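Local coordinates for protein cellobiose 2-epimerase (Ruminococcus albus, PDB 3VW5) that catalyses the reversible epimerization of cellobiose to 4-O-beta-D-glucosyl-D-mannose, working on an unmodified sugar within an (alpha/alpha)6 barrel, at residues A[177-182]-A[224-229]; A[53-58]-A[119-124]; A[285-290]-A[304-309]; A[312-317]-A[324-329]. The protein carries 2 engineered substitutions. All coordinates share one frame; numbering follows the deposited sequence.

Interaction 1: A[177-182]-A[224-229]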
loop_
_atom_site.group_PDB
_atom_site.type_symbol
_atom_site.label_atom_id
_atom_site.label_comp_id
_atom_site.label_asym_id
_atom_site.label_seq_id
_atom_site.Cartn_x
_atom_site.Cartn_y
_atom_site.Cartn_z
ATOM N N LYS A 177 17.493 6.608 0.560
ATOM C CA LYS A 177 16.849 5.307 0.524
ATOM C C LYS A 177 15.823 5.165 1.649
ATOM O O LYS A 177 16.012 5.715 2.725
ATOM C CB LYS A 177 17.915 4.214 0.587
ATOM C CG LYS A 177 18.852 4.227 -0.615
ATOM C CD LYS A 177 20.003 3.240 -0.448
ATOM C CE LYS A 177 20.842 3.146 -1.733
ATOM N NZ LYS A 177 22.318 3.139 -1.484
ATOM N N THR A 178 14.736 4.438 1.401
ATOM C CA THR A 178 13.665 4.290 2.396
ATOM C C THR A 178 13.202 2.843 2.511
ATOM O O THR A 178 13.271 2.099 1.534
ATOM C CB THR A 178 12.433 5.138 2.026
ATOM O OG1 THR A 178 11.657 4.453 1.034
ATOM C CG2 THR A 178 12.851 6.493 1.501
ATOM N N MET A 179 12.724 2.438 3.687
ATOM C CA MET A 179 12.183 1.085 3.821
ATOM C C MET A 179 10.898 0.990 3.010
ATOM O O MET A 179 10.581 -0.062 2.463
ATOM C CB MET A 179 11.938 0.675 5.281
ATOM C CG MET A 179 10.758 1.367 5.971
ATOM S SD MET A 179 9.247 0.369 5.981
ATOM C CE MET A 179 10.003 -1.240 6.012
ATOM N N ASN A 180 10.189 2.110 2.925
ATOM C CA ASN A 180 8.941 2.210 2.203
ATOM C C ASN A 180 9.049 1.657 0.797
ATOM O O ASN A 180 8.229 0.849 0.371
ATOM C CB ASN A 180 8.543 3.671 2.113
ATOM C CG ASN A 180 7.074 3.888 2.346
ATOM O OD1 ASN A 180 6.240 3.514 1.526
ATOM N ND2 ASN A 180 6.745 4.513 3.472
ATOM N N ALA A 181 10.063 2.104 0.070
ATOM C CA ALA A 181 10.259 1.654 -1.301
ATOM C C ALA A 181 10.569 0.160 -1.369
ATOM O O ALA A 181 10.048 -0.546 -2.231
ATOM C CB ALA A 181 11.362 2.456 -1.968
ATOM N N ILE A 182 11.422 -0.326 -0.475
ATOM C CA ILE A 182 11.793 -1.738 -0.528
ATOM C C ILE A 182 10.534 -2.585 -0.343
ATOM O O ILE A 182 10.246 -3.490 -1.130
ATOM C CB ILE A 182 12.903 -2.092 0.501
ATOM C CG1 ILE A 182 14.183 -1.311 0.204
ATOM C CG2 ILE A 182 13.211 -3.579 0.493
ATOM C CD1 ILE A 182 15.275 -1.522 1.237
ATOM N N LEU A 224 11.556 -1.805 12.526
ATOM C CA LEU A 224 12.096 -1.580 11.195
ATOM C C LEU A 224 12.614 -0.165 11.112
ATOM O O LEU A 224 11.920 0.776 11.516
ATOM C CB LEU A 224 11.005 -1.747 10.145
ATOM C CG LEU A 224 10.348 -3.120 10.092
ATOM C CD1 LEU A 224 9.270 -3.131 9.029
ATOM C CD2 LEU A 224 11.400 -4.178 9.818
ATOM N N LYS A 225 13.824 0.006 10.595
ATOM C CA LYS A 225 14.319 1.351 10.342
ATOM C C LYS A 225 13.550 1.940 9.153
ATOM O O LYS A 225 13.031 1.197 8.311
ATOM C CB LYS A 225 15.817 1.327 10.075
ATOM C CG LYS A 225 16.643 0.835 11.243
ATOM C CD LYS A 225 18.082 0.585 10.809
ATOM C CE LYS A 225 18.769 -0.451 11.691
ATOM N NZ LYS A 225 18.270 -1.847 11.468
ATOM N N VAL A 226 13.484 3.264 9.066
ATOM C CA VAL A 226 12.630 3.901 8.060
ATOM C C VAL A 226 13.408 4.615 6.951
ATOM O O VAL A 226 13.135 4.407 5.776
ATOM C CB VAL A 226 11.610 4.878 8.706
ATOM C CG1 VAL A 226 10.736 5.530 7.649
ATOM C CG2 VAL A 226 10.760 4.155 9.748
ATOM N N PHE A 227 14.363 5.459 7.331
ATOM C CA PHE A 227 15.103 6.305 6.385
ATOM C C PHE A 227 16.616 6.050 6.420
ATOM O O PHE A 227 17.202 5.828 7.487
ATOM C CB PHE A 227 14.824 7.792 6.639
ATOM C CG PHE A 227 13.386 8.179 6.463
ATOM C CD1 PHE A 227 12.783 8.116 5.209
ATOM C CD2 PHE A 227 12.628 8.615 7.541
ATOM C CE1 PHE A 227 11.454 8.477 5.031
ATOM C CE2 PHE A 227 11.297 8.980 7.373
ATOM C CZ PHE A 227 10.707 8.911 6.113
ATOM N N PHE A 228 17.237 6.087 5.243
ATOM C CA PHE A 228 18.668 5.825 5.122
ATOM C C PHE A 228 19.341 6.779 4.150
ATOM O O PHE A 228 18.695 7.366 3.286
ATOM C CB PHE A 228 18.960 4.389 4.653
ATOM C CG PHE A 228 18.119 3.342 5.305
ATOM C CD1 PHE A 228 18.622 2.583 6.347
ATOM C CD2 PHE A 228 16.820 3.093 4.850
ATOM C CE1 PHE A 228 17.840 1.602 6.942
ATOM C CE2 PHE A 228 16.040 2.137 5.435
ATOM C CZ PHE A 228 16.546 1.380 6.480
ATOM N N ASP A 229 20.658 6.904 4.290
ATOM C CA ASP A 229 21.484 7.554 3.278
ATOM C C ASP A 229 22.026 6.551 2.245
ATOM O O ASP A 229 21.694 5.355 2.264
ATOM C CB ASP A 229 22.638 8.330 3.921
ATOM C CG ASP A 229 23.461 7.481 4.887
ATOM O OD1 ASP A 229 23.510 6.232 4.737
ATOM O OD2 ASP A 229 24.066 8.077 5.808
#

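Interaction 2: A[53-58]-A[119-124]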
loop_
_atom_site.group_PDB
_atom_site.type_symbol
_atom_site.label_atom_id
_atom_site.label_comp_id
_atom_site.label_asym_id
_atom_site.label_seq_id
_atom_site.Cartn_x
_atom_site.Cartn_y
_atom_site.Cartn_z
ATOM N N ILE A 53 -6.453 2.252 -7.293
ATOM C CA ILE A 53 -7.805 1.971 -7.738
ATOM C C ILE A 53 -7.804 0.726 -8.641
ATOM O O ILE A 53 -8.577 -0.215 -8.410
ATOM C CB ILE A 53 -8.432 3.184 -8.418
ATOM C CG1 ILE A 53 -8.590 4.295 -7.390
ATOM C CG2 ILE A 53 -9.795 2.841 -9.033
ATOM C CD1 ILE A 53 -8.879 5.672 -7.988
ATOM N N LEU A 54 -6.910 0.706 -9.635
ATOM C CA LEU A 54 -6.748 -0.462 -10.520
ATOM C C LEU A 54 -6.522 -1.725 -9.700
ATOM O O LEU A 54 -7.205 -2.734 -9.891
ATOM C CB LEU A 54 -5.616 -0.262 -11.533
ATOM C CG LEU A 54 -5.333 -1.449 -12.472
ATOM C CD1 LEU A 54 -6.610 -2.021 -13.081
ATOM C CD2 LEU A 54 -4.329 -1.119 -13.572
ATOM N N TRP A 55 -5.589 -1.672 -8.757
ATOM C CA TRP A 55 -5.382 -2.831 -7.908
ATOM C C TRP A 55 -6.672 -3.224 -7.191
ATOM O O TRP A 55 -7.002 -4.402 -7.069
ATOM C CB TRP A 55 -4.253 -2.616 -6.881
ATOM C CG TRP A 55 -4.113 -3.851 -6.022
ATOM C CD1 TRP A 55 -3.320 -4.932 -6.264
ATOM C CD2 TRP A 55 -4.851 -4.158 -4.824
ATOM N NE1 TRP A 55 -3.490 -5.875 -5.283
ATOM C CE2 TRP A 55 -4.428 -5.431 -4.389
ATOM C CE3 TRP A 55 -5.815 -3.474 -4.070
ATOM C CZ2 TRP A 55 -4.946 -6.038 -3.246
ATOM C CZ3 TRP A 55 -6.327 -4.084 -2.934
ATOM C CH2 TRP A 55 -5.894 -5.344 -2.535
ATOM N N PHE A 56 -7.389 -2.219 -6.707
ATOM C CA PHE A 56 -8.555 -2.442 -5.877
ATOM C C PHE A 56 -9.697 -3.093 -6.632
ATOM O O PHE A 56 -10.291 -4.068 -6.157
ATOM C CB PHE A 56 -9.048 -1.124 -5.306
ATOM C CG PHE A 56 -10.420 -1.206 -4.722
ATOM C CD1 PHE A 56 -10.620 -1.818 -3.506
ATOM C CD2 PHE A 56 -11.502 -0.677 -5.395
ATOM C CE1 PHE A 56 -11.870 -1.895 -2.963
ATOM C CE2 PHE A 56 -12.762 -0.738 -4.847
ATOM C CZ PHE A 56 -12.952 -1.350 -3.630
ATOM N N TYR A 57 -10.021 -2.553 -7.801
ATOM C CA TYR A 57 -11.107 -3.138 -8.567
ATOM C C TYR A 57 -10.732 -4.515 -9.056
ATOM O O TYR A 57 -11.530 -5.460 -8.939
ATOM C CB TYR A 57 -11.546 -2.228 -9.707
ATOM C CG TYR A 57 -12.509 -1.163 -9.242
ATOM C CD1 TYR A 57 -13.722 -1.512 -8.638
ATOM C CD2 TYR A 57 -12.211 0.184 -9.393
ATOM C CE1 TYR A 57 -14.611 -0.551 -8.214
ATOM C CE2 TYR A 57 -13.091 1.153 -8.967
ATOM C CZ TYR A 57 -14.290 0.785 -8.377
ATOM O OH TYR A 57 -15.168 1.754 -7.951
ATOM N N SER A 58 -9.516 -4.645 -9.581
ATOM C CA SER A 58 -9.067 -5.955 -10.031
ATOM C C SER A 58 -9.256 -6.996 -8.913
ATOM O O SER A 58 -9.761 -8.088 -9.155
ATOM C CB SER A 58 -7.618 -5.918 -10.560
ATOM O OG SER A 58 -7.439 -4.905 -11.550
ATOM N N LEU A 119 -0.998 -3.669 -12.327
ATOM C CA LEU A 119 -1.038 -4.313 -13.638
ATOM C C LEU A 119 -1.029 -5.831 -13.480
ATOM O O LEU A 119 -1.788 -6.534 -14.154
ATOM C CB LEU A 119 0.116 -3.841 -14.531
ATOM C CG LEU A 119 -0.003 -2.396 -15.049
ATOM C CD1 LEU A 119 1.325 -1.852 -15.600
ATOM C CD2 LEU A 119 -1.133 -2.198 -16.063
ATOM N N SER A 120 -0.188 -6.333 -12.577
ATOM C CA SER A 120 -0.102 -7.770 -12.358
ATOM C C SER A 120 -1.456 -8.279 -11.950
ATOM O O SER A 120 -1.929 -9.293 -12.439
ATOM C CB SER A 120 0.925 -8.116 -11.284
ATOM O OG SER A 120 2.236 -7.792 -11.705
ATOM N N SER A 121 -2.085 -7.548 -11.047
ATOM C CA SER A 121 -3.378 -7.939 -10.511
ATOM C C SER A 121 -4.460 -7.901 -11.580
ATOM O O SER A 121 -5.341 -8.749 -11.605
ATOM C CB SER A 121 -3.748 -7.013 -9.357
ATOM O OG SER A 121 -3.155 -7.477 -8.172
ATOM N N TYR A 122 -4.388 -6.912 -12.458
ATOM C CA TYR A 122 -5.392 -6.755 -13.494
ATOM C C TYR A 122 -5.276 -7.904 -14.470
ATOM O O TYR A 122 -6.289 -8.429 -14.939
ATOM C CB TYR A 122 -5.236 -5.428 -14.221
ATOM C CG TYR A 122 -6.216 -5.264 -15.352
ATOM C CD1 TYR A 122 -7.575 -5.167 -15.105
ATOM C CD2 TYR A 122 -5.776 -5.200 -16.674
ATOM C CE1 TYR A 122 -8.468 -5.010 -16.137
ATOM C CE2 TYR A 122 -6.658 -5.046 -17.713
ATOM C CZ TYR A 122 -8.009 -4.957 -17.444
ATOM O OH TYR A 122 -8.895 -4.816 -18.490
ATOM N N TYR A 123 -4.039 -8.312 -14.754
ATOM C CA TYR A 123 -3.805 -9.517 -15.545
ATOM C C TYR A 123 -4.416 -10.754 -14.873
ATOM O O TYR A 123 -5.158 -11.499 -15.511
ATOM C CB TYR A 123 -2.308 -9.717 -15.833
ATOM C CG TYR A 123 -1.961 -11.081 -16.399
ATOM C CD1 TYR A 123 -2.377 -11.457 -17.688
ATOM C CD2 TYR A 123 -1.224 -11.993 -15.649
ATOM C CE1 TYR A 123 -2.070 -12.694 -18.198
ATOM C CE2 TYR A 123 -0.913 -13.226 -16.144
ATOM C CZ TYR A 123 -1.335 -13.577 -17.421
ATOM O OH TYR A 123 -1.009 -14.819 -17.911
ATOM N N ARG A 124 -4.121 -10.978 -13.594
ATOM C CA ARG A 124 -4.714 -12.114 -12.889
ATOM C C ARG A 124 -6.229 -12.023 -12.931
ATOM O O ARG A 124 -6.936 -13.005 -12.744
ATOM C CB ARG A 124 -4.251 -12.171 -11.436
ATOM C CG ARG A 124 -2.777 -12.456 -11.277
ATOM C CD ARG A 124 -2.405 -12.580 -9.810
ATOM N NE ARG A 124 -3.177 -13.613 -9.130
ATOM C CZ ARG A 124 -3.785 -13.456 -7.957
ATOM N NH1 ARG A 124 -3.736 -12.284 -7.313
ATOM N NH2 ARG A 124 -4.452 -14.479 -7.425
#

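Interaction 3: A[285-290]-A[304-309]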
loop_
_atom_site.group_PDB
_atom_site.type_symbol
_atom_site.label_atom_id
_atom_site.label_comp_id
_atom_site.label_asym_id
_atom_site.label_seq_id
_atom_site.Cartn_x
_atom_site.Cartn_y
_atom_site.Cartn_z
ATOM N N ASP A 285 -5.654 1.950 23.957
ATOM C CA ASP A 285 -7.061 2.310 23.956
ATOM C C ASP A 285 -7.693 1.656 22.737
ATOM O O ASP A 285 -8.575 2.229 22.086
ATOM C CB ASP A 285 -7.228 3.835 23.932
ATOM C CG ASP A 285 -8.575 4.294 24.478
ATOM O OD1 ASP A 285 -8.980 5.457 24.202
ATOM O OD2 ASP A 285 -9.229 3.489 25.183
ATOM N N GLY A 286 -7.197 0.460 22.419
ATOM C CA GLY A 286 -7.825 -0.409 21.433
ATOM C C GLY A 286 -7.592 -0.067 19.975
ATOM O O GLY A 286 -8.205 -0.664 19.087
ATOM N N ALA A 287 -6.716 0.903 19.727
ATOM C CA ALA A 287 -6.369 1.311 18.364
ATOM C C ALA A 287 -4.847 1.472 18.250
ATOM O O ALA A 287 -4.135 1.556 19.263
ATOM C CB ALA A 287 -7.100 2.597 17.956
ATOM N N LEU A 288 -4.353 1.481 17.016
ATOM C CA LEU A 288 -2.923 1.561 16.765
ATOM C C LEU A 288 -2.468 3.015 16.703
ATOM O O LEU A 288 -3.038 3.831 15.962
ATOM C CB LEU A 288 -2.606 0.873 15.441
ATOM C CG LEU A 288 -1.706 -0.362 15.401
ATOM C CD1 LEU A 288 -0.365 -0.016 14.764
ATOM C CD2 LEU A 288 -1.518 -1.020 16.765
ATOM N N ASN A 289 -1.441 3.348 17.472
ATOM C CA ASN A 289 -0.783 4.632 17.286
ATOM C C ASN A 289 -0.056 4.711 15.944
ATOM O O ASN A 289 0.210 3.693 15.301
ATOM C CB ASN A 289 0.192 4.917 18.430
ATOM C CG ASN A 289 -0.512 5.102 19.754
ATOM O OD1 ASN A 289 -1.669 5.534 19.806
ATOM N ND2 ASN A 289 0.172 4.756 20.835
ATOM N N ASN A 290 0.270 5.932 15.540
ATOM C CA ASN A 290 0.928 6.189 14.263
ATOM C C ASN A 290 2.436 5.903 14.267
ATOM O O ASN A 290 2.919 5.003 13.568
ATOM C CB ASN A 290 0.660 7.638 13.844
ATOM C CG ASN A 290 1.043 7.915 12.412
ATOM O OD1 ASN A 290 0.953 7.034 11.544
ATOM N ND2 ASN A 290 1.479 9.149 12.149
ATOM N N TRP A 304 -5.178 4.080 7.185
ATOM C CA TRP A 304 -4.449 2.950 6.602
ATOM C C TRP A 304 -3.680 2.166 7.641
ATOM O O TRP A 304 -3.503 0.955 7.509
ATOM C CB TRP A 304 -3.521 3.362 5.453
ATOM C CG TRP A 304 -2.254 4.092 5.832
ATOM C CD1 TRP A 304 -2.043 5.442 5.763
ATOM C CD2 TRP A 304 -1.001 3.518 6.274
ATOM N NE1 TRP A 304 -0.766 5.746 6.167
ATOM C CE2 TRP A 304 -0.101 4.588 6.476
ATOM C CE3 TRP A 304 -0.562 2.211 6.525
ATOM C CZ2 TRP A 304 1.223 4.389 6.909
ATOM C CZ3 TRP A 304 0.750 2.019 6.968
ATOM C CH2 TRP A 304 1.626 3.105 7.152
ATOM N N VAL A 305 -3.233 2.851 8.685
ATOM C CA VAL A 305 -2.543 2.173 9.770
ATOM C C VAL A 305 -3.498 1.215 10.501
ATOM O O VAL A 305 -3.119 0.102 10.834
ATOM C CB VAL A 305 -1.888 3.183 10.726
ATOM C CG1 VAL A 305 -1.283 2.477 11.917
ATOM C CG2 VAL A 305 -0.810 3.952 9.993
ATOM N N GLN A 306 -4.742 1.643 10.733
ATOM C CA GLN A 306 -5.733 0.795 11.399
ATOM C C GLN A 306 -5.992 -0.429 10.546
ATOM O O GLN A 306 -5.998 -1.558 11.042
ATOM C CB GLN A 306 -7.058 1.543 11.648
ATOM C CG GLN A 306 -6.962 2.822 12.501
ATOM C CD GLN A 306 -5.981 2.694 13.658
ATOM O OE1 GLN A 306 -6.173 1.892 14.581
ATOM N NE2 GLN A 306 -4.908 3.482 13.604
ATOM N N ALA A 307 -6.215 -0.187 9.256
ATOM C CA ALA A 307 -6.505 -1.254 8.310
ATOM C C ALA A 307 -5.366 -2.288 8.239
ATOM O O ALA A 307 -5.614 -3.494 8.308
ATOM C CB ALA A 307 -6.803 -0.679 6.943
ATOM N N GLU A 308 -4.125 -1.823 8.111
ATOM C CA GLU A 308 -2.994 -2.747 8.079
ATOM C C GLU A 308 -2.827 -3.511 9.391
ATOM O O GLU A 308 -2.391 -4.664 9.390
ATOM C CB GLU A 308 -1.693 -2.028 7.716
ATOM C CG GLU A 308 -1.703 -1.402 6.329
ATOM C CD GLU A 308 -1.980 -2.408 5.218
ATOM O OE1 GLU A 308 -1.559 -3.573 5.362
ATOM O OE2 GLU A 308 -2.611 -2.023 4.209
ATOM N N ALA A 309 -3.175 -2.883 10.511
ATOM C CA ALA A 309 -3.068 -3.583 11.789
ATOM C C ALA A 309 -4.069 -4.761 11.890
ATOM O O ALA A 309 -3.761 -5.806 12.474
ATOM C CB ALA A 309 -3.213 -2.627 12.949
#

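Interaction 4: A[312-317]-A[324-329]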
loop_
_atom_site.group_PDB
_atom_site.type_symbol
_atom_site.label_atom_id
_atom_site.label_comp_id
_atom_site.label_asym_id
_atom_site.label_seq_id
_atom_site.Cartn_x
_atom_site.Cartn_y
_atom_site.Cartn_z
ATOM N N GLY A 312 -2.438 -7.566 9.729
ATOM C CA GLY A 312 -1.202 -8.034 10.329
ATOM C C GLY A 312 -1.410 -8.839 11.596
ATOM O O GLY A 312 -0.703 -9.806 11.854
ATOM N N PHE A 313 -2.383 -8.429 12.398
ATOM C CA PHE A 313 -2.726 -9.144 13.618
ATOM C C PHE A 313 -3.379 -10.510 13.344
ATOM O O PHE A 313 -3.120 -11.487 14.060
ATOM C CB PHE A 313 -3.647 -8.286 14.485
ATOM C CG PHE A 313 -2.935 -7.206 15.244
ATOM C CD1 PHE A 313 -1.596 -7.355 15.604
ATOM C CD2 PHE A 313 -3.607 -6.037 15.607
ATOM C CE1 PHE A 313 -0.935 -6.363 16.311
ATOM C CE2 PHE A 313 -2.957 -5.040 16.312
ATOM C CZ PHE A 313 -1.614 -5.207 16.665
ATOM N N ILE A 314 -4.244 -10.560 12.330
ATOM C CA ILE A 314 -4.890 -11.804 11.939
ATOM C C ILE A 314 -3.835 -12.770 11.412
ATOM O O ILE A 314 -3.797 -13.941 11.798
ATOM C CB ILE A 314 -5.992 -11.565 10.890
ATOM C CG1 ILE A 314 -7.174 -10.841 11.551
ATOM C CG2 ILE A 314 -6.421 -12.879 10.235
ATOM C CD1 ILE A 314 -8.310 -10.529 10.614
ATOM N N ASN A 315 -2.969 -12.250 10.548
ATOM C CA ASN A 315 -1.821 -12.982 10.046
ATOM C C ASN A 315 -0.934 -13.523 11.167
ATOM O O ASN A 315 -0.445 -14.658 11.095
ATOM C CB ASN A 315 -0.999 -12.093 9.117
ATOM C CG ASN A 315 0.109 -12.848 8.427
ATOM O OD1 ASN A 315 -0.133 -13.568 7.456
ATOM N ND2 ASN A 315 1.331 -12.691 8.920
ATOM N N ALA A 316 -0.724 -12.710 12.202
ATOM C CA ALA A 316 0.104 -13.124 13.330
ATOM C C ALA A 316 -0.566 -14.275 14.078
ATOM O O ALA A 316 0.109 -15.216 14.516
ATOM C CB ALA A 316 0.393 -11.958 14.264
ATOM N N TYR A 317 -1.890 -14.209 14.212
ATOM C CA TYR A 317 -2.642 -15.320 14.777
ATOM C C TYR A 317 -2.410 -16.566 13.917
ATOM O O TYR A 317 -1.978 -17.610 14.414
ATOM C CB TYR A 317 -4.137 -14.992 14.863
ATOM C CG TYR A 317 -4.984 -16.192 15.226
ATOM C CD1 TYR A 317 -4.990 -16.691 16.527
ATOM C CD2 TYR A 317 -5.759 -16.842 14.267
ATOM C CE1 TYR A 317 -5.751 -17.799 16.869
ATOM C CE2 TYR A 317 -6.528 -17.955 14.595
ATOM C CZ TYR A 317 -6.523 -18.431 15.900
ATOM O OH TYR A 317 -7.280 -19.538 16.249
ATOM N N LYS A 324 -4.723 -13.623 21.467
ATOM C CA LYS A 324 -4.686 -12.205 21.790
ATOM C C LYS A 324 -4.497 -11.361 20.522
ATOM O O LYS A 324 -4.953 -10.221 20.460
ATOM C CB LYS A 324 -3.672 -11.922 22.916
ATOM C CG LYS A 324 -2.646 -10.830 22.683
ATOM C CD LYS A 324 -1.553 -10.808 23.797
ATOM C CE LYS A 324 -0.474 -11.940 23.626
ATOM N NZ LYS A 324 0.767 -11.812 24.504
ATOM N N PHE A 325 -3.885 -11.946 19.493
ATOM C CA PHE A 325 -3.734 -11.257 18.205
ATOM C C PHE A 325 -5.102 -11.033 17.565
ATOM O O PHE A 325 -5.403 -9.951 17.018
ATOM C CB PHE A 325 -2.833 -12.045 17.251
ATOM C CG PHE A 325 -1.355 -11.880 17.515
ATOM C CD1 PHE A 325 -0.801 -10.628 17.714
ATOM C CD2 PHE A 325 -0.516 -12.985 17.546
ATOM C CE1 PHE A 325 0.563 -10.480 17.941
ATOM C CE2 PHE A 325 0.851 -12.844 17.773
ATOM C CZ PHE A 325 1.392 -11.589 17.974
ATOM N N LEU A 326 -5.932 -12.066 17.658
ATOM C CA LEU A 326 -7.312 -12.029 17.190
ATOM C C LEU A 326 -8.133 -10.950 17.895
ATOM O O LEU A 326 -8.829 -10.166 17.251
ATOM C CB LEU A 326 -7.953 -13.381 17.437
ATOM C CG LEU A 326 -8.743 -13.895 16.250
ATOM C CD1 LEU A 326 -8.342 -13.137 14.992
ATOM C CD2 LEU A 326 -8.495 -15.380 16.100
ATOM N N GLU A 327 -8.067 -10.930 19.223
ATOM C CA GLU A 327 -8.740 -9.897 19.996
ATOM C C GLU A 327 -8.278 -8.505 19.579
ATOM O O GLU A 327 -9.096 -7.603 19.390
ATOM C CB GLU A 327 -8.536 -10.107 21.499
ATOM C CG GLU A 327 -9.667 -10.902 22.169
ATOM C CD GLU A 327 -9.226 -12.279 22.667
ATOM O OE1 GLU A 327 -9.720 -13.292 22.102
ATOM O OE2 GLU A 327 -8.402 -12.352 23.627
ATOM N N SER A 328 -6.971 -8.330 19.407
ATOM C CA SER A 328 -6.452 -7.042 18.947
ATOM C C SER A 328 -7.069 -6.646 17.602
ATOM O O SER A 328 -7.506 -5.507 17.421
ATOM C CB SER A 328 -4.932 -7.079 18.838
ATOM O OG SER A 328 -4.344 -7.267 20.106
ATOM N N ALA A 329 -7.100 -7.595 16.666
ATOM C CA ALA A 329 -7.747 -7.382 15.378
ATOM C C ALA A 329 -9.153 -6.829 15.576
ATOM O O ALA A 329 -9.501 -5.787 15.006
ATOM C CB ALA A 329 -7.801 -8.678 14.587
#

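Interaction 1: A[177-182]-A[224-229]
Lys177 and Phe228 form a hydrogen-bonded antiparallel pair, joined in both directions: Phe228 N donates to Lys177 O at 2.8 Å, and Lys177 N to Phe228 O at 3.1 Å. Two residues along, past the non-hydrogen-bonded pair Thr178 and Phe227, Met179 N gives a nearly straight bond to Val226 O (2.9 Å, 166° at the hydrogen). Thr178 is also the N-cap of helix 179-196. Its OG1, set between the backbone N and the carbonyl carbon (chi1 80°), accepts from Ala181 N at 3.0 Å, while CG2 lies at the edge of the Phe227 ring, 4.0 Å from CD1. On the other face of the sheet, the Phe228 ring turns its edge to the backbone, its CE2 3.8 Å from Met179 N. Met179 then bends back over 224-226, where its CB is 3.3 Å from Lys225 O and its CE 3.6 Å from Leu224 CD1. Met212 of helix 199-216 also packs on Met179. The three backbone bonds thus use the strand edge up to the first residue of the helix, and the threonine hydroxyl takes over one amide of the opening turn, so that strand pairing passes directly into helix capping in a buried setting.

Interaction 2: A[53-58]-A[119-124]
Leu54 and Ser58 meet Tyr122 where two helices of the (alpha/alpha)6 barrel, 47-64 and 109-126, run side by side. The segment axes come within 8.3 Å and their N-to-C directions differ by 24°, a nearly parallel pairing. The apolar part lies around Leu54. Its CG stands anti to the backbone N (chi1 178°), which sends the two methyls across to the other helix: CD1 meets Tyr122 CB at 3.8 Å, the side chains roughly perpendicular, and CD2 lies a looser 4.2 Å from Leu119 CD2, where the two side chains pass at a slant. Ile80 of helix 67-84 also packs on Leu54, and the Tyr122 ring stacks with that of Tyr77 from the same helix. The polar part is made of two serines. Ser121 OG lies 3.2 Å from Trp55 CD1 without bonding to the indole N-H, whose angle is poor; the hydroxyl is engaged instead by Glu191 of helix 179-196 and by Asn59. Glu191 also forms a salt bridge with Arg124, so one carboxylate serves two residues of helix 109-126. Ser58 turns its hydroxyl back onto its own helix, donating to Leu54 O at 2.7 Å. That carbonyl also accepts from Ser58 N, the two donors arriving from opposite faces of its plane, while Ser58 OG itself sits in the plane of the Tyr122 ring, at its edge, 3.6 Å from CD1.

Interaction 3: A[285-290]-A[304-309]
Leu288 O takes a bond of 3.0 Å from Gln306 NE2, and the same amide also accepts, Gln306 OE1 from Leu288 N at 3.1 Å. Both bonds are close to straight (164° at the hydrogen) and lie in the carbonyl planes, on lone pairs, so the flat amide reads the N-H and C=O of a single strand residue much as a neighbouring strand would. A bend at chi2 (-39°) brings it there, and its oxygen also touches Ala287 CB at 3.6 Å. A leucine in place of Gln306 would probably leave the N-H and C=O of Leu288 without these mates and the strand less firmly tied to the helix. Beside these two bonds, the Leu288 side chain reaches over the helix surface: CG rests 3.7 Å from Ala309 CB, and CD1 meets Val305 CG1 at 3.9 Å. Val305 CG2 in turn lies 3.9 Å from Asn290 OD1, while Asn290 ND2 bonds to Asp298. Strand 287-293 is thereby laid against the start of helix 303-318, with strand 296-302 bonded beside it, Tyr241 of helix 241-258 touching Leu288, and helix 323-340 meeting Gln306 through Val332 and Ile336.

Interaction 4: A[312-317]-A[324-329]
Phe325 lies against Ala316 in the antiparallel pairing of the consecutive helices 303-318 and 323-340 of the (alpha/alpha)6 barrel, the segment axes 7.9 Å apart at closest and their directions 162° apart. Three CH-pi contacts span the pair. Ala316 CB sits over the centre of the Phe325 ring, 3.5 Å from its centroid. Tyr317 CG is anti to the backbone N (chi1 170°), which lays the ring beside the other helix with Leu326 CD2 over its face, 3.4 Å from the centroid. Ser328 CB covers Phe313 nearer the ring's border than its middle. Among other apolar contacts, Ala329 CB meets Ile314 CG1 at 3.8 Å, and Phe313 CD1 touches Phe325 CD1 at 4.0 Å, the two side chains at about a right angle. Replacing Phe325 by an alanine would probably leave the Ala316 methyl without its aromatic cover and open a gap beside Phe313. Helix 261-281 adds Gln279, bonded to Ser328 OG, and His276, whose ring meets Phe325. Cohesion therefore rests largely on aliphatic groups against aromatic faces, with Ser328 OG turned to a third helix.

How the interactions relate
From the N terminus, interaction 2 closes first, bringing helices 47-64 and 109-126 together across 60 intervening residues. Interaction 1 follows, joining strand 177-178, at the entry to helix 179-196, to strand 223-228 over a loop holding the rest of that helix and helix 199-216. Interaction 3 then closes a shorter loop, largely strand, and interaction 4 the short turn between helices 303-318 and 323-340. All four lie in series, with none nested or crossing. Interaction 2 sits across the chain's centre from interactions 1 and 3. Interactions 3 and 4 share helix 303-318 and touch where Leu288 CD2 lies 4.2 Å from Phe313 CZ; helix 179-196 links interactions 1 and 2 through Glu191.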